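Local coordinates for protein periplasmic beta-glucosidase (Pseudomonas aeruginosa, PDB 6R5T) that probably hydrolyses terminal, non-reducing beta-D-glucosyl residues to release beta-D-glucose, as a periplasmic glycoside hydrolase of family 3, at residues A388-V394 with R405-Y411. The protein carries 1 engineered substitution. Residue numbers count along the deposited sequence, not the author numbering.
Sequences AKSQRDV and RQAVTVY
Residues 388-394 and 405-411 run antiparallel in the C-terminal domain of this family 3 glycosidase, pairing the CA atoms of Gln391 with Ala407 (5.5 Å), Lys389 with Thr409 (5.3 Å) and Ala388 with Val410 (5.3 Å). Both belong to the beta-alpha-beta connection from strand 380-384 through helix 410-418 to the parallel neighbour 423-427; Ala388 and Tyr411 touch Val383. The first segment is a loop entering helix 391-394, N-capped by Ser390, whose OG accepts from Asp393 N (3.0 Å). The second leaves a 3-10 turn, extends through 407-409 and starts helix 410-418. At Arg405 the carbonyl matters: Gln391, extended (chi1 m, chi2 t), offers its amide NE2 weakly to Arg405 O (3.1 Å) and squarely to Ala407 O (2.9 Å), two protons for two acceptors. Small Ala407 lets Val394 approach (CB to CG1, 3.8 Å). Val408 turns away, towards helix 545-553. Thr409 (chi1 p) supplies a hydroxyl, OG1 capping its helix at Gln412 N, and a methyl, CG2 packing on Gln391 CG (3.5 Å). Val410 N donates to water 1 (3.1 Å), which is placed to donate to Ser390 O (3.0 Å). Tyr411 N donates to Ala388 O (2.8 Å, 167°). Over its ring (chi1 t), long Lys389 lays CE 3.8 Å (CH-pi) and NZ 4.6 Å (cation-pi) from the centroid; Lys389 has a second cation-pi partner in Tyr426. The direct hydrogen bonds all end on main-chain carbonyls, so their acceptors depend on backbone path, whereas the Gln391 amide and the packing depend on side-chain identity.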
loop_
_atom_site.group_PDB
_atom_site.type_symbol
_atom_site.label_atom_id
_atom_site.label_comp_id
_atom_site.label_asym_id
_atom_site.label_seq_id
_atom_site.Cartn_x
_atom_site.Cartn_y
_atom_site.Cartn_z
ATOM N N ALA A 388 -20.028 -22.283 14.652
ATOM C CA ALA A 388 -20.653 -23.588 14.397
ATOM C C ALA A 388 -22.169 -23.528 14.296
ATOM O O ALA A 388 -22.712 -24.278 13.454
ATOM C CB ALA A 388 -20.235 -24.540 15.478
ATOM N N LYS A 389 -22.799 -22.771 15.206
ATOM C CA LYS A 389 -24.268 -22.634 15.223
ATOM C C LYS A 389 -24.718 -21.231 14.790
ATOM O O LYS A 389 -25.866 -20.838 15.138
ATOM C CB LYS A 389 -24.782 -22.928 16.628
ATOM C CG LYS A 389 -24.742 -24.388 16.974
ATOM C CD LYS A 389 -25.571 -24.683 18.212
ATOM C CE LYS A 389 -25.593 -26.158 18.536
ATOM N NZ LYS A 389 -26.500 -26.410 19.690
ATOM N N SER A 390 -23.925 -20.525 14.005
ATOM C CA SER A 390 -24.296 -19.170 13.581
ATOM C C SER A 390 -25.067 -19.178 12.265
ATOM O O SER A 390 -24.472 -19.475 11.209
ATOM C CB SER A 390 -23.083 -18.306 13.475
ATOM O OG SER A 390 -23.506 -17.011 13.111
ATOM N N GLN A 391 -26.352 -18.860 12.309
ATOM C CA GLN A 391 -27.139 -18.639 11.083
ATOM C C GLN A 391 -26.833 -17.269 10.501
ATOM O O GLN A 391 -26.807 -17.167 9.305
ATOM C CB GLN A 391 -28.627 -18.739 11.412
ATOM C CG GLN A 391 -29.066 -20.178 11.627
ATOM C CD GLN A 391 -30.523 -20.317 11.976
ATOM O OE1 GLN A 391 -30.989 -19.650 12.910
ATOM N NE2 GLN A 391 -31.221 -21.181 11.243
ATOM N N ARG A 392 -26.601 -16.263 11.347
ATOM C CA ARG A 392 -26.377 -14.891 10.845
ATOM C C ARG A 392 -25.085 -14.874 10.040
ATOM O O ARG A 392 -25.031 -14.191 8.976
ATOM C CB ARG A 392 -26.340 -13.867 11.967
ATOM C CG ARG A 392 -26.131 -12.451 11.453
ATOM C CD ARG A 392 -27.321 -11.926 10.665
ATOM N NE ARG A 392 -27.066 -10.645 10.018
ATOM C CZ ARG A 392 -26.436 -10.504 8.847
ATOM N NH1 ARG A 392 -26.260 -9.294 8.334
ATOM N NH2 ARG A 392 -25.965 -11.545 8.194
ATOM N N ASP A 393 -24.063 -15.602 10.486
ATOM C CA ASP A 393 -22.768 -15.473 9.779
ATOM C C ASP A 393 -22.737 -16.296 8.479
ATOM O O ASP A 393 -22.117 -15.851 7.495
ATOM C CB ASP A 393 -21.629 -15.833 10.713
ATOM C CG ASP A 393 -21.542 -14.799 11.829
ATOM O OD1 ASP A 393 -21.449 -13.605 11.542
ATOM O OD2 ASP A 393 -21.770 -15.185 12.977
ATOM N N VAL A 394 -23.417 -17.439 8.440
ATOM C CA VAL A 394 -23.244 -18.337 7.270
ATOM C C VAL A 394 -23.787 -17.661 6.019
ATOM O O VAL A 394 -23.233 -17.907 4.930
ATOM C CB VAL A 394 -23.817 -19.730 7.523
ATOM C CG1 VAL A 394 -25.346 -19.690 7.583
ATOM C CG2 VAL A 394 -23.303 -20.734 6.485
ATOM N N ARG A 405 -32.950 -17.343 10.027
ATOM C CA ARG A 405 -33.620 -18.561 10.579
ATOM C C ARG A 405 -33.826 -19.636 9.503
ATOM O O ARG A 405 -33.980 -20.825 9.886
ATOM C CB ARG A 405 -34.921 -18.181 11.303
ATOM C CG ARG A 405 -36.166 -18.182 10.438
ATOM C CD ARG A 405 -37.511 -17.893 11.111
ATOM N NE ARG A 405 -38.466 -17.502 10.062
ATOM C CZ ARG A 405 -39.014 -18.346 9.175
ATOM N NH1 ARG A 405 -38.769 -19.651 9.229
ATOM N NH2 ARG A 405 -39.843 -17.884 8.251
ATOM N N GLN A 406 -33.712 -19.332 8.208
ATOM C CA GLN A 406 -33.877 -20.326 7.145
ATOM C C GLN A 406 -32.533 -20.973 6.805
ATOM O O GLN A 406 -32.537 -21.888 5.998
ATOM C CB GLN A 406 -34.523 -19.692 5.914
ATOM C CG GLN A 406 -35.984 -19.340 6.158
ATOM C CD GLN A 406 -36.658 -18.722 4.962
ATOM O OE1 GLN A 406 -36.095 -17.914 4.203
ATOM N NE2 GLN A 406 -37.880 -19.176 4.730
ATOM N N ALA A 407 -31.435 -20.438 7.354
ATOM C CA ALA A 407 -30.083 -20.912 6.973
ATOM C C ALA A 407 -29.694 -22.192 7.728
ATOM O O ALA A 407 -30.081 -22.398 8.894
ATOM C CB ALA A 407 -29.081 -19.811 7.184
ATOM N N VAL A 408 -28.868 -23.006 7.069
ATOM C CA VAL A 408 -28.342 -24.257 7.657
ATOM C C VAL A 408 -26.959 -23.977 8.249
ATOM O O VAL A 408 -26.019 -23.718 7.459
ATOM C CB VAL A 408 -28.307 -25.379 6.625
ATOM C CG1 VAL A 408 -27.816 -26.672 7.266
ATOM C CG2 VAL A 408 -29.636 -25.570 5.920
ATOM N N THR A 409 -26.830 -24.043 9.554
ATOM C CA THR A 409 -25.516 -23.912 10.220
ATOM C C THR A 409 -24.602 -25.112 9.943
ATOM O O THR A 409 -25.041 -26.165 9.479
ATOM C CB THR A 409 -25.660 -23.716 11.727
ATOM O OG1 THR A 409 -26.130 -24.966 12.247
ATOM C CG2 THR A 409 -26.593 -22.579 12.096
ATOM N N VAL A 410 -23.320 -24.930 10.209
ATOM C CA VAL A 410 -22.374 -26.069 10.088
ATOM C C VAL A 410 -22.835 -27.172 11.037
ATOM O O VAL A 410 -22.931 -28.317 10.587
ATOM C CB VAL A 410 -20.932 -25.656 10.363
ATOM C CG1 VAL A 410 -20.037 -26.881 10.423
ATOM C CG2 VAL A 410 -20.488 -24.667 9.315
ATOM N N TYR A 411 -23.169 -26.831 12.278
ATOM C CA TYR A 411 -23.681 -27.855 13.222
ATOM C C TYR A 411 -24.867 -28.605 12.614
ATOM O O TYR A 411 -24.930 -29.837 12.608
ATOM C CB TYR A 411 -24.029 -27.225 14.562
ATOM C CG TYR A 411 -24.530 -28.270 15.517
ATOM C CD1 TYR A 411 -25.866 -28.629 15.525
ATOM C CD2 TYR A 411 -23.650 -28.928 16.347
ATOM C CE1 TYR A 411 -26.331 -29.600 16.395
ATOM C CE2 TYR A 411 -24.097 -29.905 17.225
ATOM C CZ TYR A 411 -25.427 -30.264 17.198
ATOM O OH TYR A 411 -25.879 -31.230 18.045
HETATM O O HOH W 1 -22.836 -21.995 10.895
#